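Local coordinates for aminoglycoside 6-adenylyltransferase (Bacillus subtilis, PDB 2PBE), which transfers the adenylyl group of ATP to the O-6 position of streptomycin, giving resistance to this antibiotic, and also accepts GTP, at residues R142-I146 against F208-Y214; K69-K75 against S91-E97; F154-N159 against Y267-D271; W242-F246 against T278-Y282. All blocks are in the same frame, centred on the assembly; numbering follows the deposited sequence.

Contact 1: residues R142-I146 against F208-Y214; sequences RQYWI and FSMGKNY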
loop_
_atom_site.group_PDB
_atom_site.type_symbol
_atom_site.label_atom_id
_atom_site.label_comp_id
_atom_site.label_asym_id
_atom_site.label_seq_id
_atom_site.Cartn_x
_atom_site.Cartn_y
_atom_site.Cartn_z
ATOM N N ARG A 142 11.466 0.439 -1.535
ATOM C CA ARG A 142 11.113 1.849 -1.443
ATOM C C ARG A 142 10.155 2.196 -2.599
ATOM O O ARG A 142 9.447 3.204 -2.574
ATOM C CB ARG A 142 12.370 2.718 -1.499
ATOM N N GLN A 143 10.126 1.325 -3.604
ATOM C CA GLN A 143 9.270 1.484 -4.768
ATOM C C GLN A 143 7.803 1.528 -4.343
ATOM O O GLN A 143 6.991 2.280 -4.897
ATOM C CB GLN A 143 9.493 0.296 -5.696
ATOM C CG GLN A 143 8.658 0.321 -6.950
ATOM C CD GLN A 143 8.628 -1.019 -7.658
ATOM O OE1 GLN A 143 8.016 -1.156 -8.714
ATOM N NE2 GLN A 143 9.291 -2.028 -7.071
ATOM N N TYR A 144 7.472 0.716 -3.343
ATOM C CA TYR A 144 6.113 0.622 -2.846
ATOM C C TYR A 144 5.837 1.427 -1.582
ATOM O O TYR A 144 4.690 1.526 -1.146
ATOM C CB TYR A 144 5.759 -0.838 -2.585
ATOM C CG TYR A 144 5.936 -1.739 -3.775
ATOM C CD1 TYR A 144 5.091 -1.623 -4.908
ATOM C CD2 TYR A 144 6.944 -2.737 -3.783
ATOM C CE1 TYR A 144 5.242 -2.496 -6.043
ATOM C CE2 TYR A 144 7.106 -3.624 -4.906
ATOM C CZ TYR A 144 6.245 -3.495 -6.029
ATOM O OH TYR A 144 6.376 -4.345 -7.108
ATOM N N TRP A 145 6.871 2.020 -0.999
ATOM C CA TRP A 145 6.678 2.769 0.233
ATOM C C TRP A 145 5.932 4.087 0.052
ATOM O O TRP A 145 6.277 4.893 -0.808
ATOM C CB TRP A 145 8.010 3.048 0.940
ATOM C CG TRP A 145 7.806 3.450 2.371
ATOM C CD1 TRP A 145 8.180 4.629 2.949
ATOM C CD2 TRP A 145 7.163 2.681 3.398
ATOM N NE1 TRP A 145 7.814 4.647 4.277
ATOM C CE2 TRP A 145 7.188 3.470 4.584
ATOM C CE3 TRP A 145 6.564 1.401 3.434
ATOM C CZ2 TRP A 145 6.634 3.025 5.812
ATOM C CZ3 TRP A 145 6.006 0.948 4.664
ATOM C CH2 TRP A 145 6.053 1.775 5.835
ATOM N N ILE A 146 4.916 4.296 0.883
ATOM C CA ILE A 146 4.111 5.512 0.839
ATOM C C ILE A 146 4.136 6.233 2.186
ATOM O O ILE A 146 4.009 5.603 3.227
ATOM C CB ILE A 146 2.638 5.176 0.435
ATOM C CG1 ILE A 146 2.574 4.819 -1.055
ATOM C CG2 ILE A 146 1.685 6.339 0.793
ATOM C CD1 ILE A 146 2.953 5.959 -1.996
ATOM N N PHE A 208 2.689 3.410 4.753
ATOM C CA PHE A 208 2.443 2.003 4.491
ATOM C C PHE A 208 3.000 1.557 3.161
ATOM O O PHE A 208 3.559 2.355 2.414
ATOM C CB PHE A 208 0.942 1.715 4.541
ATOM C CG PHE A 208 0.137 2.566 3.603
ATOM C CD1 PHE A 208 -0.154 2.120 2.302
ATOM C CD2 PHE A 208 -0.345 3.822 4.009
ATOM C CE1 PHE A 208 -0.935 2.920 1.399
ATOM C CE2 PHE A 208 -1.126 4.647 3.129
ATOM C CZ PHE A 208 -1.425 4.188 1.815
ATOM N N SER A 209 2.863 0.271 2.876
ATOM C CA SER A 209 3.346 -0.263 1.630
ATOM C C SER A 209 2.167 -0.608 0.736
ATOM O O SER A 209 1.065 -0.863 1.219
ATOM C CB SER A 209 4.222 -1.476 1.913
ATOM O OG SER A 209 4.613 -2.163 0.734
HETATM N N MSE A 210 2.390 -0.564 -0.574
HETATM C CA MSE A 210 1.334 -0.878 -1.525
HETATM C C MSE A 210 1.429 -2.361 -1.800
HETATM O O MSE A 210 0.498 -2.977 -2.316
HETATM C CB MSE A 210 1.511 -0.062 -2.802
HETATM C CG MSE A 210 1.375 1.446 -2.585
HETATM SE SE MSE A 210 1.703 2.550 -4.185
HETATM C CE MSE A 210 -0.040 2.534 -4.944
ATOM N N GLY A 211 2.561 -2.932 -1.399
ATOM C CA GLY A 211 2.793 -4.349 -1.582
ATOM C C GLY A 211 3.302 -4.698 -2.961
ATOM O O GLY A 211 3.159 -3.902 -3.895
ATOM N N LYS A 212 3.904 -5.881 -3.088
ATOM C CA LYS A 212 4.424 -6.357 -4.363
ATOM C C LYS A 212 3.294 -6.230 -5.395
ATOM O O LYS A 212 2.244 -6.863 -5.274
ATOM C CB LYS A 212 4.865 -7.824 -4.242
ATOM C CG LYS A 212 5.760 -8.295 -5.385
ATOM C CD LYS A 212 7.100 -7.571 -5.353
ATOM C CE LYS A 212 7.815 -7.636 -6.702
ATOM N NZ LYS A 212 8.997 -6.708 -6.714
ATOM N N ASN A 213 3.514 -5.372 -6.385
ATOM C CA ASN A 213 2.531 -5.100 -7.442
ATOM C C ASN A 213 1.241 -4.466 -6.941
ATOM O O ASN A 213 0.141 -4.818 -7.392
ATOM C CB ASN A 213 2.202 -6.361 -8.254
ATOM C CG ASN A 213 3.254 -6.650 -9.306
ATOM O OD1 ASN A 213 4.278 -7.276 -9.023
ATOM N ND2 ASN A 213 3.019 -6.175 -10.530
ATOM N N TYR A 214 1.389 -3.527 -6.007
ATOM C CA TYR A 214 0.268 -2.758 -5.461
ATOM C C TYR A 214 -0.895 -3.610 -4.952
ATOM O O TYR A 214 -2.045 -3.166 -4.945
ATOM C CB TYR A 214 -0.218 -1.762 -6.549
ATOM C CG TYR A 214 0.914 -1.222 -7.424
ATOM C CD1 TYR A 214 1.828 -0.259 -6.920
ATOM C CD2 TYR A 214 1.152 -1.750 -8.723
ATOM C CE1 TYR A 214 2.963 0.165 -7.692
ATOM C CE2 TYR A 214 2.288 -1.351 -9.501
ATOM C CZ TYR A 214 3.191 -0.393 -8.977
ATOM O OH TYR A 214 4.312 -0.022 -9.704
#

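Contact 2: residues K69-K75 against S91-E97; sequences KRIMMQK and SYIILFE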
loop_
_atom_site.group_PDB
_atom_site.type_symbol
_atom_site.label_atom_id
_atom_site.label_comp_id
_atom_site.label_asym_id
_atom_site.label_seq_id
_atom_site.Cartn_x
_atom_site.Cartn_y
_atom_site.Cartn_z
ATOM N N LYS A 69 -11.085 -20.516 11.431
ATOM C CA LYS A 69 -11.045 -21.764 12.171
ATOM C C LYS A 69 -9.668 -22.382 12.084
ATOM O O LYS A 69 -9.055 -22.437 11.015
ATOM C CB LYS A 69 -12.111 -22.727 11.637
ATOM C CG LYS A 69 -13.497 -22.657 12.317
ATOM C CD LYS A 69 -14.011 -21.235 12.548
ATOM C CE LYS A 69 -13.685 -20.710 13.960
ATOM N NZ LYS A 69 -13.692 -19.219 13.963
ATOM N N ARG A 70 -9.180 -22.832 13.237
ATOM C CA ARG A 70 -7.860 -23.435 13.313
ATOM C C ARG A 70 -7.853 -24.865 13.814
ATOM O O ARG A 70 -8.785 -25.306 14.495
ATOM C CB ARG A 70 -6.951 -22.583 14.201
ATOM C CG ARG A 70 -7.597 -22.064 15.462
ATOM C CD ARG A 70 -6.655 -21.175 16.259
ATOM N NE ARG A 70 -7.395 -20.180 17.026
ATOM C CZ ARG A 70 -8.170 -20.449 18.062
ATOM N NH1 ARG A 70 -8.321 -21.695 18.488
ATOM N NH2 ARG A 70 -8.812 -19.470 18.672
ATOM N N ILE A 71 -6.786 -25.577 13.457
ATOM C CA ILE A 71 -6.580 -26.957 13.869
ATOM C C ILE A 71 -6.076 -26.919 15.317
ATOM O O ILE A 71 -6.526 -27.691 16.153
ATOM C CB ILE A 71 -5.554 -27.645 12.935
ATOM C CG1 ILE A 71 -6.157 -27.756 11.532
ATOM C CG2 ILE A 71 -5.153 -29.004 13.489
ATOM C CD1 ILE A 71 -5.205 -28.195 10.459
HETATM N N MSE A 72 -5.142 -26.018 15.610
HETATM C CA MSE A 72 -4.638 -25.866 16.976
HETATM C C MSE A 72 -3.810 -24.603 17.103
HETATM O O MSE A 72 -3.554 -23.920 16.104
HETATM C CB MSE A 72 -3.794 -27.064 17.390
HETATM C CG MSE A 72 -2.437 -27.068 16.751
HETATM SE SE MSE A 72 -1.288 -28.495 17.344
HETATM C CE MSE A 72 -0.270 -28.685 15.759
HETATM N N MSE A 73 -3.360 -24.309 18.322
HETATM C CA MSE A 73 -2.580 -23.109 18.550
HETATM C C MSE A 73 -1.638 -23.258 19.724
HETATM O O MSE A 73 -1.910 -24.010 20.653
HETATM C CB MSE A 73 -3.556 -21.964 18.795
HETATM C CG MSE A 73 -2.939 -20.668 19.232
HETATM SE SE MSE A 73 -4.357 -19.411 19.642
HETATM C CE MSE A 73 -4.585 -19.721 21.541
ATOM N N GLN A 74 -0.527 -22.518 19.676
ATOM C CA GLN A 74 0.459 -22.538 20.749
ATOM C C GLN A 74 0.789 -21.107 21.173
ATOM O O GLN A 74 0.946 -20.222 20.321
ATOM C CB GLN A 74 1.736 -23.266 20.299
ATOM C CG GLN A 74 2.852 -23.309 21.354
ATOM C CD GLN A 74 4.058 -24.137 20.921
ATOM O OE1 GLN A 74 3.944 -25.344 20.657
ATOM N NE2 GLN A 74 5.226 -23.491 20.837
ATOM N N LYS A 75 0.850 -20.872 22.481
ATOM C CA LYS A 75 1.194 -19.554 23.015
ATOM C C LYS A 75 2.479 -19.793 23.816
ATOM O O LYS A 75 2.434 -20.099 25.007
ATOM C CB LYS A 75 0.069 -19.006 23.889
ATOM C CG LYS A 75 -1.221 -18.759 23.121
ATOM C CD LYS A 75 -2.294 -18.052 23.938
ATOM C CE LYS A 75 -3.010 -18.969 24.908
ATOM N NZ LYS A 75 -3.888 -18.203 25.857
ATOM N N SER A 91 3.492 -14.150 21.694
ATOM C CA SER A 91 3.181 -14.572 20.350
ATOM C C SER A 91 2.185 -15.711 20.317
ATOM O O SER A 91 1.803 -16.250 21.348
ATOM C CB SER A 91 4.461 -14.976 19.655
ATOM O OG SER A 91 5.116 -15.963 20.413
ATOM N N TYR A 92 1.777 -16.073 19.110
ATOM C CA TYR A 92 0.825 -17.140 18.888
ATOM C C TYR A 92 1.298 -17.908 17.673
ATOM O O TYR A 92 1.774 -17.304 16.717
ATOM C CB TYR A 92 -0.549 -16.559 18.580
ATOM C CG TYR A 92 -1.090 -15.611 19.628
ATOM C CD1 TYR A 92 -1.949 -16.086 20.656
ATOM C CD2 TYR A 92 -0.757 -14.227 19.610
ATOM C CE1 TYR A 92 -2.473 -15.204 21.643
ATOM C CE2 TYR A 92 -1.263 -13.326 20.601
ATOM C CZ TYR A 92 -2.125 -13.828 21.614
ATOM O OH TYR A 92 -2.637 -12.989 22.575
ATOM N N ILE A 93 1.207 -19.232 17.706
ATOM C CA ILE A 93 1.582 -19.998 16.528
ATOM C C ILE A 93 0.277 -20.696 16.216
ATOM O O ILE A 93 -0.230 -21.463 17.045
ATOM C CB ILE A 93 2.704 -21.050 16.781
ATOM C CG1 ILE A 93 4.059 -20.358 16.934
ATOM C CG2 ILE A 93 2.815 -22.002 15.591
ATOM C CD1 ILE A 93 4.215 -19.558 18.177
ATOM N N ILE A 94 -0.292 -20.401 15.053
ATOM C CA ILE A 94 -1.560 -20.991 14.666
ATOM C C ILE A 94 -1.446 -21.853 13.419
ATOM O O ILE A 94 -0.752 -21.495 12.456
ATOM C CB ILE A 94 -2.621 -19.885 14.401
ATOM C CG1 ILE A 94 -2.720 -18.961 15.608
ATOM C CG2 ILE A 94 -3.999 -20.509 14.153
ATOM C CD1 ILE A 94 -3.539 -17.704 15.345
ATOM N N LEU A 95 -2.137 -22.986 13.454
ATOM C CA LEU A 95 -2.186 -23.871 12.311
ATOM C C LEU A 95 -3.635 -23.797 11.867
ATOM O O LEU A 95 -4.519 -24.352 12.514
ATOM C CB LEU A 95 -1.816 -25.307 12.693
ATOM C CG LEU A 95 -1.848 -26.237 11.465
ATOM C CD1 LEU A 95 -0.793 -25.823 10.472
ATOM C CD2 LEU A 95 -1.667 -27.677 11.877
ATOM N N PHE A 96 -3.882 -23.101 10.763
ATOM C CA PHE A 96 -5.246 -22.938 10.263
ATOM C C PHE A 96 -5.849 -24.162 9.582
ATOM O O PHE A 96 -5.136 -25.005 9.030
ATOM C CB PHE A 96 -5.305 -21.745 9.311
ATOM C CG PHE A 96 -5.114 -20.415 9.990
ATOM C CD1 PHE A 96 -6.141 -19.868 10.788
ATOM C CD2 PHE A 96 -3.891 -19.727 9.887
ATOM C CE1 PHE A 96 -5.957 -18.637 11.482
ATOM C CE2 PHE A 96 -3.682 -18.492 10.572
ATOM C CZ PHE A 96 -4.723 -17.942 11.375
ATOM N N GLU A 97 -7.170 -24.254 9.639
ATOM C CA GLU A 97 -7.861 -25.367 9.015
ATOM C C GLU A 97 -7.626 -25.423 7.516
ATOM O O GLU A 97 -7.481 -26.503 6.955
ATOM C CB GLU A 97 -9.365 -25.289 9.278
ATOM C CG GLU A 97 -9.825 -26.047 10.494
ATOM C CD GLU A 97 -11.333 -26.014 10.648
ATOM O OE1 GLU A 97 -12.040 -26.229 9.635
ATOM O OE2 GLU A 97 -11.812 -25.762 11.780
#

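Contact 3: residues F154-N159 against Y267-D271; sequences FDDCCN and YPDYD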
loop_
_atom_site.group_PDB
_atom_site.type_symbol
_atom_site.label_atom_id
_atom_site.label_comp_id
_atom_site.label_asym_id
_atom_site.label_seq_id
_atom_site.Cartn_x
_atom_site.Cartn_y
_atom_site.Cartn_z
ATOM N N PHE A 154 6.849 15.225 -4.270
ATOM C CA PHE A 154 5.569 15.504 -4.905
ATOM C C PHE A 154 5.799 15.880 -6.366
ATOM O O PHE A 154 5.212 15.288 -7.279
ATOM C CB PHE A 154 4.865 16.651 -4.183
ATOM C CG PHE A 154 3.638 17.143 -4.885
ATOM C CD1 PHE A 154 2.452 16.386 -4.876
ATOM C CD2 PHE A 154 3.666 18.341 -5.626
ATOM C CE1 PHE A 154 1.300 16.820 -5.598
ATOM C CE2 PHE A 154 2.528 18.784 -6.348
ATOM C CZ PHE A 154 1.341 18.017 -6.332
ATOM N N ASP A 155 6.655 16.874 -6.569
ATOM C CA ASP A 155 6.986 17.341 -7.899
ATOM C C ASP A 155 7.530 16.188 -8.741
ATOM O O ASP A 155 7.218 16.075 -9.922
ATOM C CB ASP A 155 8.011 18.462 -7.804
ATOM C CG ASP A 155 8.361 19.022 -9.151
ATOM O OD1 ASP A 155 9.226 18.421 -9.841
ATOM O OD2 ASP A 155 7.753 20.045 -9.531
ATOM N N ASP A 156 8.320 15.315 -8.129
ATOM C CA ASP A 156 8.852 14.186 -8.866
ATOM C C ASP A 156 7.737 13.280 -9.411
ATOM O O ASP A 156 7.753 12.906 -10.576
ATOM C CB ASP A 156 9.793 13.357 -8.001
ATOM C CG ASP A 156 11.099 14.069 -7.685
ATOM O OD1 ASP A 156 11.506 14.975 -8.440
ATOM O OD2 ASP A 156 11.730 13.696 -6.679
ATOM N N CYS A 157 6.759 12.946 -8.581
ATOM C CA CYS A 157 5.675 12.087 -9.048
ATOM C C CYS A 157 4.933 12.687 -10.231
ATOM O O CYS A 157 4.541 11.966 -11.149
ATOM C CB CYS A 157 4.679 11.803 -7.932
ATOM S SG CYS A 157 3.440 10.564 -8.393
ATOM N N CYS A 158 4.750 14.003 -10.220
ATOM C CA CYS A 158 4.048 14.668 -11.308
ATOM C C CYS A 158 4.937 14.705 -12.549
ATOM O O CYS A 158 4.465 14.511 -13.672
ATOM C CB CYS A 158 3.655 16.081 -10.912
ATOM S SG CYS A 158 2.468 16.157 -9.562
ATOM N N ASN A 159 6.229 14.939 -12.344
ATOM C CA ASN A 159 7.175 15.009 -13.441
ATOM C C ASN A 159 7.173 13.686 -14.194
ATOM O O ASN A 159 6.953 13.651 -15.397
ATOM C CB ASN A 159 8.566 15.318 -12.890
ATOM C CG ASN A 159 9.540 15.754 -13.966
ATOM O OD1 ASN A 159 9.831 16.944 -14.126
ATOM N ND2 ASN A 159 10.044 14.791 -14.713
ATOM N N TYR A 267 1.532 23.579 -7.401
ATOM C CA TYR A 267 0.971 22.680 -8.392
ATOM C C TYR A 267 1.854 22.866 -9.632
ATOM O O TYR A 267 2.052 23.982 -10.095
ATOM C CB TYR A 267 -0.468 23.060 -8.712
ATOM C CG TYR A 267 -1.115 22.072 -9.639
ATOM C CD1 TYR A 267 -1.469 20.770 -9.187
ATOM C CD2 TYR A 267 -1.329 22.402 -11.001
ATOM C CE1 TYR A 267 -2.020 19.812 -10.079
ATOM C CE2 TYR A 267 -1.885 21.459 -11.907
ATOM C CZ TYR A 267 -2.223 20.167 -11.444
ATOM O OH TYR A 267 -2.715 19.239 -12.335
ATOM N N PRO A 268 2.414 21.774 -10.170
ATOM C CA PRO A 268 3.267 21.908 -11.350
ATOM C C PRO A 268 2.540 22.382 -12.586
ATOM O O PRO A 268 1.320 22.468 -12.605
ATOM C CB PRO A 268 3.814 20.500 -11.538
ATOM C CG PRO A 268 3.740 19.912 -10.167
ATOM C CD PRO A 268 2.412 20.387 -9.681
ATOM N N ASP A 269 3.309 22.667 -13.631
ATOM C CA ASP A 269 2.734 23.113 -14.889
ATOM C C ASP A 269 2.794 21.992 -15.918
ATOM O O ASP A 269 2.444 22.189 -17.094
ATOM C CB ASP A 269 3.454 24.361 -15.427
ATOM C CG ASP A 269 4.950 24.151 -15.621
ATOM O OD1 ASP A 269 5.348 23.140 -16.233
ATOM O OD2 ASP A 269 5.746 25.004 -15.184
ATOM N N TYR A 270 3.229 20.818 -15.467
ATOM C CA TYR A 270 3.320 19.665 -16.339
ATOM C C TYR A 270 1.950 19.309 -16.897
ATOM O O TYR A 270 1.829 18.934 -18.056
ATOM C CB TYR A 270 3.883 18.465 -15.593
ATOM C CG TYR A 270 5.143 18.747 -14.802
ATOM C CD1 TYR A 270 6.195 19.516 -15.352
ATOM C CD2 TYR A 270 5.323 18.181 -13.510
ATOM C CE1 TYR A 270 7.418 19.715 -14.629
ATOM C CE2 TYR A 270 6.530 18.370 -12.776
ATOM C CZ TYR A 270 7.577 19.132 -13.343
ATOM O OH TYR A 270 8.772 19.298 -12.668
ATOM N N ASP A 271 0.923 19.418 -16.061
ATOM C CA ASP A 271 -0.455 19.109 -16.455
ATOM C C ASP A 271 -0.807 19.922 -17.700
ATOM O O ASP A 271 -1.030 19.391 -18.796
ATOM C CB ASP A 271 -1.397 19.473 -15.295
ATOM C CG ASP A 271 -2.891 19.344 -15.640
ATOM O OD1 ASP A 271 -3.251 18.950 -16.770
ATOM O OD2 ASP A 271 -3.720 19.652 -14.740
#

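Contact 4: residues W242-F246 against T278-Y282; sequences WKSLF and TEGIY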
loop_
_atom_site.group_PDB
_atom_site.type_symbol
_atom_site.label_atom_id
_atom_site.label_comp_id
_atom_site.label_asym_id
_atom_site.label_seq_id
_atom_site.Cartn_x
_atom_site.Cartn_y
_atom_site.Cartn_z
ATOM N N TRP A 242 -6.507 5.524 -25.714
ATOM C CA TRP A 242 -6.529 6.968 -25.538
ATOM C C TRP A 242 -7.440 7.269 -24.359
ATOM O O TRP A 242 -7.158 8.154 -23.548
ATOM C CB TRP A 242 -7.066 7.667 -26.791
ATOM C CG TRP A 242 -6.073 7.841 -27.910
ATOM C CD1 TRP A 242 -6.066 7.180 -29.118
ATOM C CD2 TRP A 242 -4.975 8.752 -27.950
ATOM N NE1 TRP A 242 -5.035 7.624 -29.907
ATOM C CE2 TRP A 242 -4.339 8.589 -29.229
ATOM C CE3 TRP A 242 -4.453 9.698 -27.038
ATOM C CZ2 TRP A 242 -3.202 9.338 -29.622
ATOM C CZ3 TRP A 242 -3.313 10.456 -27.423
ATOM C CH2 TRP A 242 -2.699 10.261 -28.720
ATOM N N LYS A 243 -8.538 6.519 -24.284
ATOM C CA LYS A 243 -9.518 6.676 -23.218
ATOM C C LYS A 243 -8.866 6.363 -21.868
ATOM O O LYS A 243 -8.945 7.164 -20.937
ATOM C CB LYS A 243 -10.710 5.750 -23.501
ATOM C CG LYS A 243 -11.890 5.892 -22.538
ATOM C CD LYS A 243 -13.160 5.205 -23.057
ATOM C CE LYS A 243 -13.032 3.695 -23.221
ATOM N NZ LYS A 243 -14.364 3.098 -23.590
ATOM N N SER A 244 -8.208 5.219 -21.764
ATOM C CA SER A 244 -7.543 4.842 -20.524
ATOM C C SER A 244 -6.579 5.943 -20.087
ATOM O O SER A 244 -6.552 6.318 -18.925
ATOM C CB SER A 244 -6.761 3.543 -20.708
ATOM O OG SER A 244 -7.625 2.423 -20.777
ATOM N N LEU A 245 -5.794 6.454 -21.034
ATOM C CA LEU A 245 -4.808 7.503 -20.755
ATOM C C LEU A 245 -5.440 8.796 -20.286
ATOM O O LEU A 245 -4.999 9.394 -19.302
ATOM C CB LEU A 245 -3.966 7.784 -22.002
ATOM C CG LEU A 245 -2.923 8.890 -21.801
ATOM C CD1 LEU A 245 -1.838 8.429 -20.838
ATOM C CD2 LEU A 245 -2.324 9.247 -23.146
ATOM N N PHE A 246 -6.455 9.249 -21.010
ATOM C CA PHE A 246 -7.115 10.478 -20.611
ATOM C C PHE A 246 -7.769 10.308 -19.253
ATOM O O PHE A 246 -7.851 11.264 -18.486
ATOM C CB PHE A 246 -8.152 10.915 -21.639
ATOM C CG PHE A 246 -7.565 11.306 -22.970
ATOM C CD1 PHE A 246 -6.277 11.883 -23.064
ATOM C CD2 PHE A 246 -8.322 11.149 -24.140
ATOM C CE1 PHE A 246 -5.756 12.301 -24.327
ATOM C CE2 PHE A 246 -7.825 11.558 -25.407
ATOM C CZ PHE A 246 -6.538 12.135 -25.499
ATOM N N THR A 278 -0.499 16.634 -25.797
ATOM C CA THR A 278 -1.214 15.458 -26.290
ATOM C C THR A 278 -2.534 15.817 -26.979
ATOM O O THR A 278 -3.048 15.046 -27.792
ATOM C CB THR A 278 -1.472 14.404 -25.183
ATOM O OG1 THR A 278 -2.828 14.497 -24.733
ATOM C CG2 THR A 278 -0.535 14.607 -24.011
ATOM N N GLU A 279 -3.066 16.997 -26.680
ATOM C CA GLU A 279 -4.295 17.433 -27.316
ATOM C C GLU A 279 -3.927 17.762 -28.760
ATOM O O GLU A 279 -4.664 17.438 -29.687
ATOM C CB GLU A 279 -4.854 18.665 -26.604
ATOM C CG GLU A 279 -6.364 18.605 -26.353
ATOM C CD GLU A 279 -6.829 19.488 -25.182
ATOM O OE1 GLU A 279 -6.483 20.694 -25.146
ATOM O OE2 GLU A 279 -7.558 18.979 -24.300
ATOM N N GLY A 280 -2.764 18.390 -28.942
ATOM C CA GLY A 280 -2.311 18.752 -30.272
ATOM C C GLY A 280 -2.201 17.558 -31.193
ATOM O O GLY A 280 -2.600 17.596 -32.353
ATOM N N ILE A 281 -1.673 16.474 -30.649
ATOM C CA ILE A 281 -1.480 15.239 -31.401
ATOM C C ILE A 281 -2.757 14.405 -31.568
ATOM O O ILE A 281 -2.980 13.814 -32.634
ATOM C CB ILE A 281 -0.363 14.411 -30.728
ATOM C CG1 ILE A 281 0.963 15.164 -30.914
ATOM C CG2 ILE A 281 -0.317 12.981 -31.277
ATOM C CD1 ILE A 281 2.035 14.715 -29.980
ATOM N N TYR A 282 -3.584 14.372 -30.531
ATOM C CA TYR A 282 -4.832 13.622 -30.548
ATOM C C TYR A 282 -5.779 14.101 -31.647
ATOM O O TYR A 282 -6.396 13.288 -32.346
ATOM C CB TYR A 282 -5.508 13.739 -29.184
ATOM C CG TYR A 282 -6.810 12.970 -29.082
ATOM C CD1 TYR A 282 -6.820 11.554 -29.091
ATOM C CD2 TYR A 282 -8.056 13.655 -29.005
ATOM C CE1 TYR A 282 -8.051 10.819 -29.030
ATOM C CE2 TYR A 282 -9.303 12.927 -28.943
ATOM C CZ TYR A 282 -9.278 11.509 -28.959
ATOM O OH TYR A 282 -10.446 10.782 -28.932
#

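Contact 1: residues R142-I146 against F208-Y214
With CG beside the backbone N (chi1 -56°), Tyr144 sends its ring over the turn at Gly211-Tyr214, and Ile146, whose CG2 is anti to the backbone N, lays that methyl over one face of the Phe208 ring. Gly211 O and Lys212 CA lie over one face of the Tyr144 ring. At its edge, Tyr144 CE1 points into the face of Tyr214, a T-shaped pair with planes at 73°. The phenol oxygen reaches the backbone beyond: Asn213 N donates to Tyr144 OH at 3.1 Å. Tyrosine suits this place because one side chain both packs flat and accepts a hydrogen bond from a loop N-H. Behind it, strands 145-146 and 207-209 pair antiparallel at the edge of the mixed sheet, with Ile146 N to Phe208 O at 2.8 Å and Phe208 N to Ile146 O at 3.0 Å. Phe208 O also sits over the Trp145 ring, 3.3 Å from CE3. Where the strand ends, Met210 N donates to Tyr144 O, and Ser209 OG accepts from Gly211 N in an ST turn.

Contact 2: residues K69-K75 against S91-E97
The Phe96 ring has Ile94 CG2 over the centre of one face, while Lys69 O lies in its plane at the edge, 3.9 Å from CD1. With CG between the backbone N and the carbonyl carbon (chi1 42°) and an extended chain beyond, Arg70 brings CD within 3.5 Å of the same methyl, Ile94 CG2, and Met73 SE lies over one face of its guanidinium. Tyr92 runs alongside Lys75, whose CD comes within 3.7 Å of Tyr92 CE1; the aliphatic part of the lysine packs beside the ring, while its ammonium goes on to a salt bridge with Asp61. Isoleucine suits position 94 because its two branches part: CG2 goes to Arg70 and the Phe96 face, CG1 to Met73 CG. On the face carrying Met72 and Leu95, the corner residue Ile71 reaches over with CD1, 3.8 Å from Leu95 CD2, and Met72 CE is near the same leucine methyl. The backbones bond at Gln74 N to Ile93 O and Ile93 N to Gln74 O, 2.9 and 2.8 Å. Leu95 N then donates to Met72 O, and Leu95 O receives Ile71 N. Before the corner at Ile71, Lys69 O accepts from Glu97 N at 3.0 Å. Ile71 and Met72 thus both face Leu95, a classic beta bulge in the antiparallel pairing of outermost strand 70-74 with strand 90-96.

Contact 3: residues F154-N159 against Y267-D271
Pro268 meets helix 151-173 first: its CD approaches the Phe154 ring, 3.7 Å from CE2, and its CG rests 3.9 Å from Cys158 CB. A compact, rigid ring suits this mainly apolar spot beside Phe154 and Cys158. The loop enters helix 270-283 here, with Asp269 at the N-cap position, so the contact docks the start of that helix against a helix of the C-terminal helical bundle. Tyr270, in its first turn, points its CB toward helix 151-173. Its CG stands beside the backbone N (chi1 -49°), which presents the ring edge to Asp155 and Cys158, with Cys158 CB in the ring plane, 3.7 Å from CD2. The hydroxyl ends between two oxygens, Asp155 OD1 and Asn159 OD1, each 3.0 Å from Tyr270 OH. The carboxylate and amide planes stand 68° and 84° from the ring. Asp271 follows, its OD2 accepting from Tyr267 OH at 2.6 Å while its OD1 forms a salt bridge with Arg253 of helix 238-263.

Contact 4: residues W242-F246 against T278-Y282
Tyr282 takes part in two edge-to-face pairs at once, offering its edge to one ring and its face to another. Its CD1 sits over the centre of the Trp242 indole, 3.5 Å from CD2, with the planes at 65°. Phe246, one turn further along helix 238-263, turns its own edge into a face of Tyr282, CZ lying 3.6 Å from Tyr282 CD1 and the planes nearly perpendicular at 84°. The tyrosine's CG is anti to the backbone N (chi1 -179°), which carries the ring across to both partners. Broad flat residues suit this place because they span the 13.2 Å between the segment axes. At the other end Thr278 OG1 lies at the edge of the Phe246 ring, 3.7 Å from CE1, and Ile281 CG2 brushes Trp242 CH2 more loosely. No hydrogen bond crosses between the segments. Segments 242-246 and 278-282, of helices 238-263 and 270-283, run antiparallel, while Trp242 and Thr278 both also touch Val169 of helix 151-173, the third helix of this packing.

Contacts 1 and 2 belong to the same mixed sheet, near its two outermost strands, with centres about 29 Å apart; both rely on antiparallel backbone bonds. Contact 1 lies close to the centre of the chain and is backed by helix 177-204, whereas contact 2 is peripheral, with several exposed residues and long charged chains. Contacts 3 and 4 lie on the side of the chain's centre away from contact 2 and share helix 270-283, which they fasten at its beginning and further along. Neither has a backbone hydrogen bond between segments: contact 3 mixes apolar packing with a polar grouping at a phenol, while contact 4 is almost wholly aromatic. Helix 151-173 follows strand 145-146, joining contact 1 to contact 3.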